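PDB 3FD3: chromosome replication initiation inhibitor protein from Agrobacterium tumefaciens, which is probably a LysR-family transcription factor that binds DNA, represented here by its C-terminal substrate-binding domain. Local coordinates for residues V67-Y75 / M196-V207. Numbering follows the deposited sequence. Where two conformers were deposited one is given.
Sequences VTPLGVLRY and MVGTARVVLMPV
Val72 and Met205 exchange two backbone hydrogen bonds, Val72 N to Met205 O at 2.8 Å and Met205 N to Val72 O at 3.0 Å, and this single antiparallel hydrogen-bonded pair ties the tail after helix 190-203 to strand 66-79. It illustrates how a periplasmic-binding-protein-like domain can fasten its C-terminal helix against the central sheet. The dense part lies beside the bridge. A chi1 of -59° swings the branches of Leu204 to the strand, CD1 against Leu70 CB and the Gly71 carbonyl, CD2 to 3.9 Å from Leu73 CD1. Ala200 CB sits 3.8 Å from Leu70 CB, and both residues also touch Trp16. At Gly71 the backbone turns to phi 125°, a region glycine readily enters, and Met205 O comes within 3.2 Å of Gly71 CA. On the looser side, near exposed Pro69 and Arg201, water takes over, one molecule donating to both Leu70 O and Val197 O. Beyond the bridge, in one of two deposited conformers, the selenium of Met205 (a selenomethionine) tentatively lies over the Arg74 guanidinium, whose NE forms a salt bridge with Asp174. Two backbone bonds and apolar packing thus hold the tail, water bridging the helix where packing thins.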
ATOM      1  N   VAL A  67      23.617  13.681  -1.481  1.00 20.07           N
ATOM      2  CA  VAL A  67      22.207  14.071  -1.319  1.00 19.68           C
ATOM      3  C   VAL A  67      21.800  14.923  -2.507  1.00 20.22           C
ATOM      4  O   VAL A  67      22.484  15.903  -2.847  1.00 19.42           O
ATOM      5  CB  VAL A  67      21.967  14.854  -0.024  1.00 20.93           C
ATOM      6  CG1 VAL A  67      20.461  15.189   0.101  1.00 20.86           C
ATOM      7  CG2 VAL A  67      22.454  14.039   1.183  1.00 20.09           C
ATOM      8  N   THR A  68      20.708  14.544  -3.155  1.00 19.40           N
ATOM      9  CA  THR A  68      20.171  15.305  -4.276  1.00 20.18           C
ATOM     10  C   THR A  68      18.695  15.664  -4.030  1.00 19.89           C
ATOM     11  O   THR A  68      17.870  14.787  -3.827  1.00 19.58           O
ATOM     12  CB  THR A  68      20.267  14.514  -5.615  1.00 20.86           C
ATOM     13  OG1 THR A  68      21.617  14.088  -5.818  1.00 21.24           O
ATOM     14  CG2 THR A  68      19.858  15.388  -6.779  1.00 21.43           C
ATOM     15  N   PRO A  69      18.355  16.954  -4.062  1.00 20.03           N
ATOM     16  CA  PRO A  69      16.927  17.283  -3.946  1.00 19.71           C
ATOM     17  C   PRO A  69      16.166  16.826  -5.189  1.00 20.29           C
ATOM     18  O   PRO A  69      16.663  16.976  -6.305  1.00 19.86           O
ATOM     19  CB  PRO A  69      16.905  18.812  -3.834  1.00 20.77           C
ATOM     20  CG  PRO A  69      18.308  19.239  -3.670  1.00 21.98           C
ATOM     21  CD  PRO A  69      19.214  18.146  -4.113  1.00 21.62           C
ATOM     22  N   LEU A  70      14.979  16.275  -4.973  1.00 19.13           N
ATOM     23  CA  LEU A  70      14.183  15.686  -6.037  1.00 20.37           C
ATOM     24  C   LEU A  70      13.048  16.569  -6.497  1.00 20.39           C
ATOM     25  O   LEU A  70      12.562  16.417  -7.637  1.00 20.05           O
ATOM     26  CB  LEU A  70      13.622  14.353  -5.551  1.00 19.71           C
ATOM     27  CG  LEU A  70      14.636  13.226  -5.287  1.00 21.22           C
ATOM     28  CD1 LEU A  70      13.960  12.099  -4.489  1.00 20.66           C
ATOM     29  CD2 LEU A  70      15.149  12.721  -6.634  1.00 22.14           C
ATOM     30  N   GLY A  71      12.592  17.462  -5.624  1.00 20.97           N
ATOM     31  CA  GLY A  71      11.372  18.241  -5.881  1.00 21.05           C
ATOM     32  C   GLY A  71      10.397  18.049  -4.731  1.00 21.19           C
ATOM     33  O   GLY A  71      10.715  17.385  -3.753  1.00 22.02           O
ATOM     34  N   VAL A  72       9.209  18.618  -4.875  1.00 21.26           N
ATOM     35  CA  VAL A  72       8.224  18.692  -3.802  1.00 21.89           C
ATOM     36  C   VAL A  72       7.051  17.764  -4.121  1.00 22.16           C
ATOM     37  O   VAL A  72       6.523  17.780  -5.238  1.00 21.57           O
ATOM     38  CB  VAL A  72       7.728  20.132  -3.625  1.00 22.73           C
ATOM     39  CG1 VAL A  72       6.345  20.182  -2.961  1.00 24.99           C
ATOM     40  CG2 VAL A  72       8.774  20.951  -2.870  1.00 26.70           C
ATOM     41  N   LEU A  73       6.668  16.972  -3.116  1.00 21.45           N
ATOM     42  CA  LEU A  73       5.457  16.141  -3.145  1.00 21.64           C
ATOM     43  C   LEU A  73       4.340  16.979  -2.507  1.00 21.03           C
ATOM     44  O   LEU A  73       4.423  17.370  -1.328  1.00 20.33           O
ATOM     45  CB  LEU A  73       5.674  14.838  -2.393  1.00 22.47           C
ATOM     46  CG  LEU A  73       4.512  13.830  -2.477  1.00 23.39           C
ATOM     47  CD1 LEU A  73       4.165  13.537  -3.929  1.00 26.61           C
ATOM     48  CD2 LEU A  73       4.835  12.574  -1.716  1.00 24.63           C
ATOM     49  N   ARG A  74       3.358  17.345  -3.322  1.00 20.15           N
ATOM     50  CA  ARG A  74       2.263  18.212  -2.864  1.00 20.86           C
ATOM     51  C   ARG A  74       1.090  17.361  -2.476  1.00 20.42           C
ATOM     52  O   ARG A  74       0.722  16.424  -3.202  1.00 20.48           O
ATOM     53  CB  ARG A  74       1.843  19.200  -3.947  1.00 21.11           C
ATOM     54  CG  ARG A  74       0.559  19.932  -3.635  1.00 21.03           C
ATOM     55  CD  ARG A  74       0.409  21.191  -4.455  1.00 23.76           C
ATOM     56  NE  ARG A  74       1.343  22.223  -4.037  1.00 24.80           N
ATOM     57  CZ  ARG A  74       1.392  23.454  -4.534  1.00 27.48           C
ATOM     58  NH1 ARG A  74       0.555  23.834  -5.493  1.00 29.22           N
ATOM     59  NH2 ARG A  74       2.278  24.318  -4.070  1.00 28.55           N
ATOM     60  N   TYR A  75       0.512  17.690  -1.317  1.00 19.79           N
ATOM     61  CA  TYR A  75      -0.646  17.000  -0.789  1.00 20.08           C
ATOM     62  C   TYR A  75      -1.827  17.945  -0.692  1.00 20.68           C
ATOM     63  O   TYR A  75      -1.648  19.149  -0.486  1.00 18.88           O
ATOM     64  CB  TYR A  75      -0.357  16.509   0.617  1.00 20.77           C
ATOM     65  CG  TYR A  75       0.680  15.412   0.791  1.00 19.78           C
ATOM     66  CD1 TYR A  75       2.035  15.699   0.715  1.00 22.41           C
ATOM     67  CD2 TYR A  75       0.314  14.132   1.127  1.00 18.98           C
ATOM     68  CE1 TYR A  75       2.986  14.732   0.918  1.00 22.20           C
ATOM     69  CE2 TYR A  75       1.258  13.154   1.319  1.00 18.63           C
ATOM     70  CZ  TYR A  75       2.609  13.461   1.223  1.00 21.17           C
ATOM     71  OH  TYR A  75       3.563  12.489   1.458  1.00 21.75           O
HETATM   72  N   MSE A 196      16.011   8.153 -10.927  0.50 20.43           N
HETATM   73  CA  MSE A 196      15.260   8.745  -9.816  0.50 20.58           C
HETATM   74  C   MSE A 196      15.122  10.243 -10.040  0.50 20.59           C
HETATM   75  O   MSE A 196      14.012  10.793 -10.073  0.50 18.96           O
HETATM   76  CB  MSE A 196      15.914   8.492  -8.451  0.50 20.35           C
HETATM   77  CG  MSE A 196      16.268   7.052  -8.140  0.50 21.74           C
HETATM   78 SE   MSE A 196      14.800   5.769  -8.427  0.50 26.64          SE
HETATM   79  CE  MSE A 196      13.724   6.406  -6.983  0.50 26.51           C
ATOM     80  N   VAL A 197      16.260  10.915 -10.216  1.00 20.62           N
ATOM     81  CA  VAL A 197      16.220  12.354 -10.412  1.00 20.82           C
ATOM     82  C   VAL A 197      15.413  12.782 -11.629  1.00 20.41           C
ATOM     83  O   VAL A 197      14.598  13.710 -11.540  1.00 20.21           O
ATOM     84  CB  VAL A 197      17.692  12.953 -10.437  1.00 20.89           C
ATOM     85  CG1 VAL A 197      17.661  14.461 -10.650  1.00 23.75           C
ATOM     86  CG2 VAL A 197      18.409  12.598  -9.135  1.00 20.83           C
ATOM     87  N   GLY A 198      15.593  12.110 -12.768  1.00 21.83           N
ATOM     88  CA  GLY A 198      14.862  12.438 -13.980  1.00 22.32           C
ATOM     89  C   GLY A 198      13.354  12.228 -13.888  1.00 22.73           C
ATOM     90  O   GLY A 198      12.562  13.028 -14.386  1.00 23.35           O
ATOM     91  N   THR A 199      12.957  11.140 -13.250  1.00 23.20           N
ATOM     92  CA  THR A 199      11.537  10.841 -13.066  1.00 22.08           C
ATOM     93  C   THR A 199      10.904  11.852 -12.113  1.00 22.85           C
ATOM     94  O   THR A 199       9.806  12.356 -12.376  1.00 22.84           O
ATOM     95  CB  THR A 199      11.345   9.392 -12.535  1.00 21.87           C
ATOM     96  OG1 THR A 199      11.953   8.453 -13.430  1.00 22.87           O
ATOM     97  CG2 THR A 199       9.852   9.047 -12.362  1.00 21.85           C
ATOM     98  N   ALA A 200      11.574  12.143 -10.999  1.00 22.51           N
ATOM     99  CA  ALA A 200      11.043  13.102 -10.035  1.00 22.79           C
ATOM    100  C   ALA A 200      10.891  14.499 -10.664  1.00 23.19           C
ATOM    101  O   ALA A 200       9.952  15.226 -10.346  1.00 23.04           O
ATOM    102  CB  ALA A 200      11.920  13.144  -8.776  1.00 22.49           C
ATOM    103  N   ARG A 201      11.818  14.862 -11.554  1.00 23.91           N
ATOM    104  CA  ARG A 201      11.748  16.139 -12.263  1.00 25.76           C
ATOM    105  C   ARG A 201      10.435  16.312 -13.027  1.00 26.67           C
ATOM    106  O   ARG A 201       9.888  17.414 -13.087  1.00 26.93           O
ATOM    107  CB  ARG A 201      12.942  16.315 -13.223  1.00 25.86           C
ATOM    108  CG  ARG A 201      13.092  17.747 -13.772  1.00 29.33           C
ATOM    109  CD  ARG A 201      13.435  18.748 -12.668  1.00 33.16           C
ATOM    110  NE  ARG A 201      14.529  18.258 -11.828  1.00 35.67           N
ATOM    111  CZ  ARG A 201      15.821  18.291 -12.164  1.00 38.99           C
ATOM    112  NH1 ARG A 201      16.210  18.816 -13.319  1.00 39.99           N
ATOM    113  NH2 ARG A 201      16.732  17.799 -11.335  1.00 40.15           N
ATOM    114  N   VAL A 202       9.930  15.223 -13.596  1.00 26.87           N
ATOM    115  CA  VAL A 202       8.701  15.264 -14.363  1.00 27.90           C
ATOM    116  C   VAL A 202       7.467  15.264 -13.463  1.00 27.84           C
ATOM    117  O   VAL A 202       6.487  15.939 -13.756  1.00 28.21           O
ATOM    118  CB  VAL A 202       8.630  14.060 -15.323  1.00 28.49           C
ATOM    119  CG1 VAL A 202       7.278  14.005 -16.007  1.00 30.71           C
ATOM    120  CG2 VAL A 202       9.753  14.164 -16.356  1.00 29.97           C
ATOM    121  N   VAL A 203       7.530  14.519 -12.365  1.00 26.22           N
ATOM    122  CA  VAL A 203       6.362  14.258 -11.517  1.00 27.10           C
ATOM    123  C   VAL A 203       6.180  15.192 -10.335  1.00 25.83           C
ATOM    124  O   VAL A 203       5.045  15.513  -9.962  1.00 25.63           O
ATOM    125  CB  VAL A 203       6.435  12.795 -10.998  1.00 26.74           C
ATOM    126  CG1 VAL A 203       5.314  12.509 -10.004  1.00 31.68           C
ATOM    127  CG2 VAL A 203       6.344  11.848 -12.193  1.00 30.08           C
ATOM    128  N   LEU A 204       7.279  15.585  -9.692  1.00 24.81           N
ATOM    129  CA  LEU A 204       7.202  16.425  -8.505  1.00 24.95           C
ATOM    130  C   LEU A 204       7.254  17.877  -8.927  1.00 26.07           C
ATOM    131  O   LEU A 204       7.592  18.181 -10.079  1.00 26.72           O
ATOM    132  CB  LEU A 204       8.355  16.094  -7.559  1.00 24.24           C
ATOM    133  CG  LEU A 204       8.421  14.645  -7.078  1.00 23.95           C
ATOM    134  CD1 LEU A 204       9.572  14.505  -6.060  1.00 23.01           C
ATOM    135  CD2 LEU A 204       7.070  14.178  -6.450  1.00 22.71           C
HETATM  136  N   MSE A 205       6.938  18.779  -8.009  0.70 25.94           N
HETATM  137  CA  MSE A 205       7.050  20.196  -8.302  0.70 26.74           C
HETATM  138  C   MSE A 205       8.511  20.581  -8.157  0.70 27.62           C
HETATM  139  O   MSE A 205       9.204  20.042  -7.295  0.70 26.43           O
HETATM  140  CB  MSE A 205       6.229  21.030  -7.332  0.70 27.00           C
HETATM  141  CG  MSE A 205       4.797  20.669  -7.278  0.70 28.39           C
HETATM  142 SE   MSE A 205       3.807  22.042  -6.313  0.70 31.40          SE
HETATM  143  CE  MSE A 205       5.139  22.651  -5.038  0.70 31.27           C
ATOM    144  N   PRO A 206       8.983  21.527  -8.989  1.00 29.47           N
ATOM    145  CA  PRO A 206      10.389  21.912  -8.955  1.00 30.99           C
ATOM    146  C   PRO A 206      10.808  22.554  -7.633  1.00 33.39           C
ATOM    147  O   PRO A 206       9.990  23.184  -6.957  1.00 33.67           O
ATOM    148  CB  PRO A 206      10.530  22.936 -10.106  1.00 31.49           C
ATOM    149  CG  PRO A 206       9.193  23.332 -10.491  1.00 31.22           C
ATOM    150  CD  PRO A 206       8.224  22.255 -10.024  1.00 29.59           C
ATOM    151  N   VAL A 207      12.083  22.390  -7.291  1.00 35.80           N
ATOM    152  CA  VAL A 207      12.647  22.926  -6.046  1.00 38.18           C
ATOM    153  C   VAL A 207      12.843  24.419  -6.172  1.00 39.30           C
ATOM    154  O   VAL A 207      12.058  25.185  -5.611  1.00 41.98           O
ATOM    155  CB  VAL A 207      14.024  22.296  -5.714  1.00 38.77           C
ATOM    156  CG1 VAL A 207      13.895  20.813  -5.530  1.00 38.71           C
ATOM    157  CG2 VAL A 207      15.050  22.626  -6.810  1.00 40.29           C
TER
HETATM  158  O   HOH W   1      16.584  17.612  -8.899  1.00 48.52           O
HETATM  159  O   HOH W   2      14.456  15.795  -9.659  1.00 25.39           O